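Local coordinates for receptor-like protein kinase ANXUR1 (Arabidopsis thaliana, PDB 6FIG), which is a malectin-like receptor kinase involved in plant reproduction, its ectodomain probably sensing extracellular signals for a cytoplasmic serine/threonine kinase domain, at residues 214-224 with 266-274; 244-253 with 282-290. One frame throughout, in Å; residues are numbered along the deposited sequence.

Contact 1: 214-224 with 266-274. With NAG (2-acetamido-2-deoxy-beta-D-glucopyranose), chain D.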
loop_
_atom_site.group_PDB
_atom_site.type_symbol
_atom_site.label_atom_id
_atom_site.label_comp_id
_atom_site.label_asym_id
_atom_site.label_seq_id
_atom_site.Cartn_x
_atom_site.Cartn_y
_atom_site.Cartn_z
ATOM N N ASP A 214 17.404 18.692 1.707
ATOM C CA ASP A 214 18.692 18.841 1.019
ATOM C C ASP A 214 19.721 19.721 1.711
ATOM O O ASP A 214 20.873 19.735 1.300
ATOM C CB ASP A 214 18.478 19.355 -0.403
ATOM C CG ASP A 214 18.028 20.791 -0.430
ATOM O OD1 ASP A 214 17.061 21.118 0.303
ATOM O OD2 ASP A 214 18.650 21.600 -1.163
ATOM N N ALA A 215 19.328 20.456 2.749
ATOM C CA ALA A 215 20.200 21.462 3.369
ATOM C C ALA A 215 21.586 20.947 3.778
ATOM O O ALA A 215 22.575 21.653 3.586
ATOM C CB ALA A 215 19.508 22.114 4.551
ATOM N N PRO A 216 21.672 19.709 4.307
ATOM C CA PRO A 216 22.983 19.194 4.706
ATOM C C PRO A 216 24.007 19.039 3.581
ATOM O O PRO A 216 25.216 18.976 3.861
ATOM C CB PRO A 216 22.648 17.825 5.302
ATOM C CG PRO A 216 21.257 18.002 5.818
ATOM C CD PRO A 216 20.589 18.818 4.768
ATOM N N TYR A 217 23.531 19.023 2.334
ATOM C CA TYR A 217 24.378 18.806 1.178
ATOM C C TYR A 217 24.784 20.092 0.458
ATOM O O TYR A 217 25.515 20.037 -0.529
ATOM C CB TYR A 217 23.651 17.852 0.224
ATOM C CG TYR A 217 23.384 16.534 0.907
ATOM C CD1 TYR A 217 24.399 15.595 1.027
ATOM C CD2 TYR A 217 22.151 16.264 1.489
ATOM C CE1 TYR A 217 24.177 14.380 1.664
ATOM C CE2 TYR A 217 21.926 15.048 2.138
ATOM C CZ TYR A 217 22.942 14.123 2.218
ATOM O OH TYR A 217 22.720 12.921 2.863
ATOM N N ILE A 218 24.343 21.245 0.959
ATOM C CA ILE A 218 24.664 22.521 0.306
ATOM C C ILE A 218 26.017 22.984 0.776
ATOM O O ILE A 218 26.244 23.119 1.989
ATOM C CB ILE A 218 23.622 23.612 0.595
ATOM C CG1 ILE A 218 22.289 23.211 -0.017
ATOM C CG2 ILE A 218 24.066 24.969 0.029
ATOM C CD1 ILE A 218 21.112 23.844 0.660
ATOM N N PHE A 219 26.899 23.257 -0.183
ATOM C CA PHE A 219 28.249 23.746 0.112
ATOM C C PHE A 219 28.578 25.118 -0.424
ATOM O O PHE A 219 29.672 25.596 -0.183
ATOM C CB PHE A 219 29.298 22.721 -0.340
ATOM C CG PHE A 219 29.425 21.572 0.614
ATOM C CD1 PHE A 219 30.484 21.499 1.516
ATOM C CD2 PHE A 219 28.441 20.594 0.657
ATOM C CE1 PHE A 219 30.575 20.443 2.416
ATOM C CE2 PHE A 219 28.518 19.538 1.559
ATOM C CZ PHE A 219 29.592 19.461 2.437
ATOM N N SER A 220 27.644 25.762 -1.122
ATOM C CA SER A 220 27.805 27.180 -1.431
ATOM C C SER A 220 27.595 27.971 -0.127
ATOM O O SER A 220 26.939 27.490 0.811
ATOM C CB SER A 220 26.858 27.628 -2.549
ATOM O OG SER A 220 25.568 27.076 -2.437
ATOM N N ALA A 221 28.196 29.152 -0.057
ATOM C CA ALA A 221 28.058 30.024 1.123
ATOM C C ALA A 221 26.594 30.434 1.301
ATOM O O ALA A 221 26.083 30.466 2.423
ATOM C CB ALA A 221 28.944 31.254 1.000
ATOM N N GLY A 222 25.928 30.725 0.189
ATOM C CA GLY A 222 24.497 30.965 0.184
ATOM C C GLY A 222 23.744 29.649 0.110
ATOM O O GLY A 222 24.078 28.789 -0.713
ATOM N N LEU A 223 22.749 29.487 0.988
ATOM C CA LEU A 223 21.789 28.383 0.897
ATOM C C LEU A 223 20.574 28.753 0.046
ATOM O O LEU A 223 19.685 27.930 -0.177
ATOM C CB LEU A 223 21.361 27.899 2.291
ATOM C CG LEU A 223 22.245 26.753 2.823
ATOM C CD1 LEU A 223 23.538 27.310 3.402
ATOM C CD2 LEU A 223 21.515 25.880 3.840
ATOM N N GLY A 224 20.533 29.978 -0.462
ATOM C CA GLY A 224 19.459 30.386 -1.332
ATOM C C GLY A 224 18.198 30.666 -0.548
ATOM O O GLY A 224 18.247 31.026 0.636
ATOM N N SER A 266 27.058 33.997 -8.176
ATOM C CA SER A 266 27.214 32.780 -7.377
ATOM C C SER A 266 26.522 31.570 -7.978
ATOM O O SER A 266 25.621 31.685 -8.813
ATOM C CB SER A 266 26.691 33.028 -5.961
ATOM O OG SER A 266 25.344 33.465 -5.991
ATOM N N ASN A 267 26.966 30.394 -7.528
ATOM C CA ASN A 267 26.313 29.135 -7.827
ATOM C C ASN A 267 25.628 28.656 -6.554
ATOM O O ASN A 267 26.163 28.811 -5.442
ATOM C CB ASN A 267 27.343 28.074 -8.211
ATOM C CG ASN A 267 27.712 28.070 -9.684
ATOM O OD1 ASN A 267 26.861 27.863 -10.573
ATOM N ND2 ASN A 267 29.002 28.249 -9.948
ATOM N N LEU A 268 24.460 28.068 -6.718
ATOM C CA LEU A 268 23.886 27.202 -5.696
ATOM C C LEU A 268 24.580 25.854 -5.903
ATOM O O LEU A 268 24.592 25.333 -7.013
ATOM C CB LEU A 268 22.395 27.127 -5.901
ATOM C CG LEU A 268 21.432 26.618 -4.853
ATOM C CD1 LEU A 268 21.635 27.315 -3.522
ATOM C CD2 LEU A 268 20.019 26.862 -5.384
ATOM N N THR A 269 25.205 25.328 -4.848
ATOM C CA THR A 269 26.097 24.179 -4.976
ATOM C C THR A 269 25.763 23.098 -3.949
ATOM O O THR A 269 25.727 23.379 -2.752
ATOM C CB THR A 269 27.556 24.614 -4.775
ATOM O OG1 THR A 269 27.904 25.611 -5.752
ATOM C CG2 THR A 269 28.542 23.428 -4.895
ATOM N N TRP A 270 25.535 21.888 -4.449
ATOM C CA TRP A 270 25.379 20.685 -3.610
ATOM C C TRP A 270 26.597 19.787 -3.819
ATOM O O TRP A 270 27.122 19.700 -4.929
ATOM C CB TRP A 270 24.130 19.900 -3.985
ATOM C CG TRP A 270 22.801 20.560 -3.776
ATOM C CD1 TRP A 270 21.964 20.398 -2.709
ATOM C CD2 TRP A 270 22.137 21.477 -4.668
ATOM N NE1 TRP A 270 20.813 21.143 -2.883
ATOM C CE2 TRP A 270 20.894 21.813 -4.074
ATOM C CE3 TRP A 270 22.467 22.037 -5.908
ATOM C CZ2 TRP A 270 19.988 22.668 -4.679
ATOM C CZ3 TRP A 270 21.557 22.870 -6.511
ATOM C CH2 TRP A 270 20.336 23.192 -5.894
ATOM N N MET A 271 27.041 19.114 -2.762
ATOM C CA MET A 271 28.150 18.170 -2.867
ATOM C C MET A 271 27.802 16.859 -2.161
ATOM O O MET A 271 27.219 16.871 -1.078
ATOM C CB MET A 271 29.420 18.756 -2.266
ATOM C CG MET A 271 30.690 17.991 -2.641
ATOM S SD MET A 271 32.218 18.728 -2.007
ATOM C CE MET A 271 31.966 20.441 -2.479
ATOM N N PHE A 272 28.224 15.758 -2.788
ATOM C CA PHE A 272 27.901 14.401 -2.349
ATOM C C PHE A 272 29.143 13.524 -2.360
ATOM O O PHE A 272 29.917 13.565 -3.324
ATOM C CB PHE A 272 26.875 13.802 -3.292
ATOM C CG PHE A 272 25.621 14.589 -3.348
ATOM C CD1 PHE A 272 24.659 14.437 -2.362
ATOM C CD2 PHE A 272 25.443 15.556 -4.341
ATOM C CE1 PHE A 272 23.504 15.193 -2.384
ATOM C CE2 PHE A 272 24.294 16.328 -4.365
ATOM C CZ PHE A 272 23.323 16.146 -3.381
ATOM N N GLN A 273 29.322 12.752 -1.281
ATOM C CA GLN A 273 30.367 11.753 -1.198
ATOM C C GLN A 273 29.867 10.457 -1.833
ATOM O O GLN A 273 28.831 9.938 -1.442
ATOM C CB GLN A 273 30.749 11.517 0.268
ATOM C CG GLN A 273 31.288 12.759 0.962
ATOM C CD GLN A 273 32.583 13.275 0.354
ATOM O OE1 GLN A 273 33.446 12.493 -0.063
ATOM N NE2 GLN A 273 32.737 14.597 0.320
ATOM N N ILE A 274 30.596 9.967 -2.828
ATOM C CA ILE A 274 30.230 8.736 -3.547
ATOM C C ILE A 274 31.460 7.814 -3.709
ATOM O O ILE A 274 32.506 8.062 -3.112
ATOM C CB ILE A 274 29.526 9.069 -4.884
ATOM C CG1 ILE A 274 30.301 10.104 -5.715
ATOM C CG2 ILE A 274 28.100 9.591 -4.634
ATOM C CD1 ILE A 274 31.667 9.691 -6.198
HETATM C C1 NAG D . 29.559 28.194 -11.271
HETATM C C2 NAG D . 30.514 29.329 -11.580
HETATM C C3 NAG D . 31.302 29.054 -12.856
HETATM C C4 NAG D . 31.874 27.647 -12.884
HETATM C C5 NAG D . 30.755 26.645 -12.633
HETATM C C6 NAG D . 31.156 25.176 -12.711
HETATM C C7 NAG D . 29.691 31.534 -10.853
HETATM C C8 NAG D . 28.748 32.659 -11.197
HETATM N N2 NAG D . 29.685 30.521 -11.723
HETATM O O3 NAG D . 32.367 29.999 -12.951
HETATM O O4 NAG D . 32.428 27.385 -14.176
HETATM O O5 NAG D . 30.246 26.942 -11.340
HETATM O O6 NAG D . 31.993 24.813 -11.609
HETATM O O7 NAG D . 30.404 31.565 -9.853
HETATM O O HOH W 1 24.349 30.194 -3.327
#
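The loop 214-224 of the malectin-like domain lies along the outer strand 268-273 of a four-stranded antiparallel sheet, joined by a single backbone bridge between I218 and W270. Two main-chain bonds flank the bridge: M271 N reaches Y217 O at 2.9 Å, and F219 N gives its hydrogen to T269 O at 2.8 Å; a weak third bond runs from S220 N to the same T269 oxygen. The next donor is met by a side chain instead. S220 OG accepts T269 N at 3.0 Å and donates its own hydrogen to G222 O. Its chi1 of 41° sets the hydroxyl between the backbone N and carbonyl carbon, within range of both partners. Water 1 then ties G222 O to N267 O. N267 itself carries the glycan on ND2, where the first NAG is attached through C1.

On the outer face of the strand, M271 SD sits above the F219 ring in a distant Met-aromatic contact. On the opposite, inner face, Y217 CD1 packs 3.5 Å from F272 CE1; the ring planes are 25° apart but displaced, with little of one over the other. Beside them W270 NE1 donates almost straight (169°) to D214 OD2, 2.8 Å away. That oxygen also receives a salt bridge from R254, while OD1 takes G194 N; the indole bond uses the anti lone pair of OD2, which lies 4° out of the indole plane.

Contact 2: 244-253 with 282-290. With CA (calcium ion), chain H.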
loop_
_atom_site.group_PDB
_atom_site.type_symbol
_atom_site.label_atom_id
_atom_site.label_comp_id
_atom_site.label_asym_id
_atom_site.label_seq_id
_atom_site.Cartn_x
_atom_site.Cartn_y
_atom_site.Cartn_z
ATOM N N ILE A 244 7.064 8.375 -10.144
ATOM C CA ILE A 244 8.357 9.026 -10.249
ATOM C C ILE A 244 8.723 9.731 -8.945
ATOM O O ILE A 244 9.826 9.586 -8.446
ATOM C CB ILE A 244 8.412 9.991 -11.460
ATOM C CG1 ILE A 244 8.490 9.185 -12.776
ATOM C CG2 ILE A 244 9.534 10.980 -11.345
ATOM C CD1 ILE A 244 9.824 8.487 -13.032
ATOM N N ALA A 245 7.773 10.475 -8.387
ATOM C CA ALA A 245 8.013 11.192 -7.121
ATOM C C ALA A 245 6.677 11.727 -6.627
ATOM O O ALA A 245 5.815 12.063 -7.437
ATOM C CB ALA A 245 8.977 12.342 -7.320
ATOM N N PRO A 246 6.501 11.808 -5.307
ATOM C CA PRO A 246 5.254 12.297 -4.767
ATOM C C PRO A 246 5.050 13.792 -4.949
ATOM O O PRO A 246 6.009 14.570 -5.140
ATOM C CB PRO A 246 5.353 11.945 -3.273
ATOM C CG PRO A 246 6.797 11.918 -3.001
ATOM C CD PRO A 246 7.440 11.410 -4.252
ATOM N N ALA A 247 3.791 14.195 -4.901
ATOM C CA ALA A 247 3.426 15.584 -5.210
ATOM C C ALA A 247 4.155 16.592 -4.340
ATOM O O ALA A 247 4.530 17.674 -4.814
ATOM C CB ALA A 247 1.934 15.791 -5.096
ATOM N N ASP A 248 4.390 16.236 -3.080
ATOM C CA ASP A 248 5.056 17.154 -2.165
ATOM C C ASP A 248 6.474 17.531 -2.572
ATOM O O ASP A 248 6.906 18.643 -2.234
ATOM C CB ASP A 248 4.987 16.663 -0.713
ATOM C CG ASP A 248 3.649 17.035 -0.025
ATOM O OD1 ASP A 248 2.838 17.844 -0.542
ATOM O OD2 ASP A 248 3.385 16.526 1.071
ATOM N N ILE A 249 7.186 16.673 -3.313
ATOM C CA ILE A 249 8.494 17.042 -3.848
ATOM C C ILE A 249 8.359 18.288 -4.723
ATOM O O ILE A 249 9.148 19.249 -4.596
ATOM C CB ILE A 249 9.095 15.892 -4.707
ATOM C CG1 ILE A 249 9.473 14.718 -3.797
ATOM C CG2 ILE A 249 10.255 16.356 -5.588
ATOM C CD1 ILE A 249 10.589 15.010 -2.827
ATOM N N TYR A 250 7.358 18.266 -5.590
ATOM C CA TYR A 250 7.165 19.317 -6.593
ATOM C C TYR A 250 6.588 20.602 -6.012
ATOM O O TYR A 250 6.712 21.656 -6.640
ATOM C CB TYR A 250 6.326 18.758 -7.744
ATOM C CG TYR A 250 7.005 17.598 -8.420
ATOM C CD1 TYR A 250 8.195 17.773 -9.108
ATOM C CD2 TYR A 250 6.497 16.311 -8.325
ATOM C CE1 TYR A 250 8.832 16.718 -9.720
ATOM C CE2 TYR A 250 7.127 15.242 -8.945
ATOM C CZ TYR A 250 8.314 15.438 -9.603
ATOM O OH TYR A 250 8.955 14.395 -10.221
ATOM N N LYS A 251 6.008 20.540 -4.810
ATOM C CA LYS A 251 5.429 21.735 -4.167
ATOM C C LYS A 251 6.423 22.578 -3.360
ATOM O O LYS A 251 6.042 23.615 -2.785
ATOM C CB LYS A 251 4.241 21.341 -3.271
ATOM C CG LYS A 251 3.082 20.779 -4.062
ATOM C CD LYS A 251 1.957 20.265 -3.162
ATOM C CE LYS A 251 0.902 19.556 -4.001
ATOM N NZ LYS A 251 -0.200 18.939 -3.188
ATOM N N THR A 252 7.679 22.142 -3.280
ATOM C CA THR A 252 8.726 22.936 -2.670
ATOM C C THR A 252 9.950 22.962 -3.564
ATOM O O THR A 252 10.219 22.018 -4.301
ATOM C CB THR A 252 9.153 22.415 -1.295
ATOM O OG1 THR A 252 9.559 21.053 -1.428
ATOM C CG2 THR A 252 8.008 22.549 -0.274
ATOM N N ALA A 253 10.731 24.027 -3.434
ATOM C CA ALA A 253 11.966 24.161 -4.192
ATOM C C ALA A 253 12.983 24.999 -3.434
ATOM O O ALA A 253 12.644 25.758 -2.513
ATOM C CB ALA A 253 11.678 24.789 -5.562
ATOM N N LEU A 282 22.207 11.476 -12.131
ATOM C CA LEU A 282 21.541 12.480 -11.316
ATOM C C LEU A 282 20.207 12.759 -11.973
ATOM O O LEU A 282 20.145 13.131 -13.150
ATOM C CB LEU A 282 22.332 13.784 -11.236
ATOM C CG LEU A 282 23.589 13.782 -10.381
ATOM C CD1 LEU A 282 24.714 13.003 -11.061
ATOM C CD2 LEU A 282 24.010 15.215 -10.108
ATOM N N ARG A 283 19.153 12.546 -11.205
ATOM C CA ARG A 283 17.786 12.840 -11.605
ATOM C C ARG A 283 17.353 14.125 -10.933
ATOM O O ARG A 283 17.213 14.173 -9.719
ATOM C CB ARG A 283 16.847 11.698 -11.194
ATOM C CG ARG A 283 15.421 11.994 -11.603
ATOM C CD ARG A 283 14.547 10.765 -11.530
ATOM N NE ARG A 283 14.862 9.926 -12.659
ATOM C CZ ARG A 283 14.246 8.801 -12.968
ATOM N NH1 ARG A 283 13.248 8.334 -12.198
ATOM N NH2 ARG A 283 14.597 8.166 -14.074
ATOM N N LEU A 284 17.173 15.187 -11.737
ATOM C CA LEU A 284 16.771 16.482 -11.219
ATOM C C LEU A 284 15.293 16.637 -11.449
ATOM O O LEU A 284 14.828 16.478 -12.567
ATOM C CB LEU A 284 17.541 17.608 -11.928
ATOM C CG LEU A 284 18.957 17.867 -11.400
ATOM C CD1 LEU A 284 19.899 16.699 -11.549
ATOM C CD2 LEU A 284 19.534 19.066 -12.133
ATOM N N HIS A 285 14.569 16.917 -10.376
ATOM C CA HIS A 285 13.126 17.073 -10.411
ATOM C C HIS A 285 12.777 18.565 -10.405
ATOM O O HIS A 285 13.284 19.315 -9.560
ATOM C CB HIS A 285 12.495 16.419 -9.180
ATOM C CG HIS A 285 12.617 14.932 -9.150
ATOM N ND1 HIS A 285 11.656 14.098 -9.679
ATOM C CD2 HIS A 285 13.587 14.136 -8.661
ATOM C CE1 HIS A 285 12.032 12.845 -9.499
ATOM N NE2 HIS A 285 13.192 12.837 -8.876
ATOM N N PHE A 286 11.886 18.949 -11.313
ATOM C CA PHE A 286 11.486 20.360 -11.449
ATOM C C PHE A 286 9.985 20.516 -11.510
ATOM O O PHE A 286 9.299 19.681 -12.077
ATOM C CB PHE A 286 12.050 20.975 -12.722
ATOM C CG PHE A 286 13.537 20.961 -12.822
ATOM C CD1 PHE A 286 14.314 21.935 -12.188
ATOM C CD2 PHE A 286 14.182 20.031 -13.651
ATOM C CE1 PHE A 286 15.690 21.951 -12.345
ATOM C CE2 PHE A 286 15.552 20.049 -13.795
ATOM C CZ PHE A 286 16.312 21.013 -13.158
ATOM N N CYS A 287 9.477 21.634 -10.993
ATOM C CA CYS A 287 8.094 22.009 -11.195
ATOM C C CYS A 287 8.033 23.496 -10.880
ATOM O O CYS A 287 8.410 23.916 -9.781
ATOM C CB CYS A 287 7.137 21.231 -10.291
ATOM S SG CYS A 287 5.388 21.654 -10.519
ATOM N N GLU A 288 7.585 24.270 -11.850
ATOM C CA GLU A 288 7.476 25.708 -11.673
ATOM C C GLU A 288 6.131 26.009 -11.052
ATOM O O GLU A 288 5.105 25.769 -11.674
ATOM C CB GLU A 288 7.602 26.447 -13.010
ATOM C CG GLU A 288 7.484 27.980 -12.912
ATOM C CD GLU A 288 8.515 28.548 -11.985
ATOM O OE1 GLU A 288 9.709 28.447 -12.325
ATOM O OE2 GLU A 288 8.146 29.068 -10.907
ATOM N N PHE A 289 6.125 26.522 -9.828
ATOM C CA PHE A 289 4.866 26.857 -9.154
ATOM C C PHE A 289 4.684 28.343 -8.830
ATOM O O PHE A 289 3.681 28.724 -8.227
ATOM C CB PHE A 289 4.639 25.971 -7.916
ATOM C CG PHE A 289 5.750 26.008 -6.908
ATOM C CD1 PHE A 289 6.582 24.901 -6.732
ATOM C CD2 PHE A 289 5.952 27.129 -6.099
ATOM C CE1 PHE A 289 7.604 24.919 -5.801
ATOM C CE2 PHE A 289 6.980 27.154 -5.174
ATOM C CZ PHE A 289 7.800 26.042 -5.014
ATOM N N GLN A 290 5.613 29.187 -9.267
ATOM C CA GLN A 290 5.466 30.646 -9.089
ATOM C C GLN A 290 5.269 31.387 -10.395
ATOM O O GLN A 290 4.342 32.188 -10.532
ATOM C CB GLN A 290 6.670 31.188 -8.348
ATOM C CG GLN A 290 6.749 30.648 -6.935
ATOM C CD GLN A 290 7.733 31.409 -6.086
ATOM O OE1 GLN A 290 8.903 31.554 -6.454
ATOM N NE2 GLN A 290 7.276 31.878 -4.931
HETATM CA CA CA H . 10.971 20.046 -3.137
HETATM O O HOH W 2 12.263 8.945 -9.587
#
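A calcium site of the malectin-like domain is built into the turn between the short helix 247-250 and strand 252-255, and this turn packs across strand 278-287. I249 O, T252 O and T252 OG1 bind the calcium ion, with T252 OG1 at 2.4 Å; N192, V193 and N365 complete the site. Beside it, the side chain of Y250 runs over the strand. Y250 CB rests 3.6 Å from C287 CB, Y250 CE1 lies near H285 CB, and Y250 OH hydrogen-bonds to H285 ND1 at 2.8 Å. The hydroxyl meets the imidazole at its edge, near the ring plane, while the two rings are inclined to each other by 60°. I249 CG2 lies over the centre of one Y250 face.

I244 and A245 close around the same imidazole: I244 CG2 approaches CE1 of H285 in the ring plane at 3.6 Å, and the methyl of A245 comes to CE1 obliquely. The other branch of I244, through CD1, touches R283 NH1. That nitrogen also donates to water 2, which in turn donates to I244 O, while R283 NE makes a salt bridge with D331.

At the far end, F289 turns its ring back against the backbone 250-253. With chi1 at 56°, its CG stands between backbone N and carbonyl carbon; F289 CD1 lies 3.2 Å from Y250 O near the ring plane, and K251 O lies over one face.

H285 is thus held at both nitrogens, by Y250 OH at ND1 and by E368 at NE2. This pairing fixes the ring's rotation, and the nearby glutamate carboxylate would be expected to favour a proton on NE2.

Overall arrangement
Contacts 1 and 2 lie within the same malectin-like domain, their centres 18 Å apart and their nearest atoms about 6 Å apart without touching. Their segments alternate along the chain, and strands 268-273 and 278-287 follow each other directly. Strand 252-255 connects the two: it supplies a calcium ligand and, two residues on, R254, which packs against both segments of contact 1. The D214 side chain of contact 1 is about 7 Å from the calcium ion of contact 2. Strand 363-372 is a second link, touching W270 and F272 as well as R283, L284 and F289, and its N365 also binds the calcium ion. Contact 1 reaches outward to the glycan on N267, whereas contact 2 is buried.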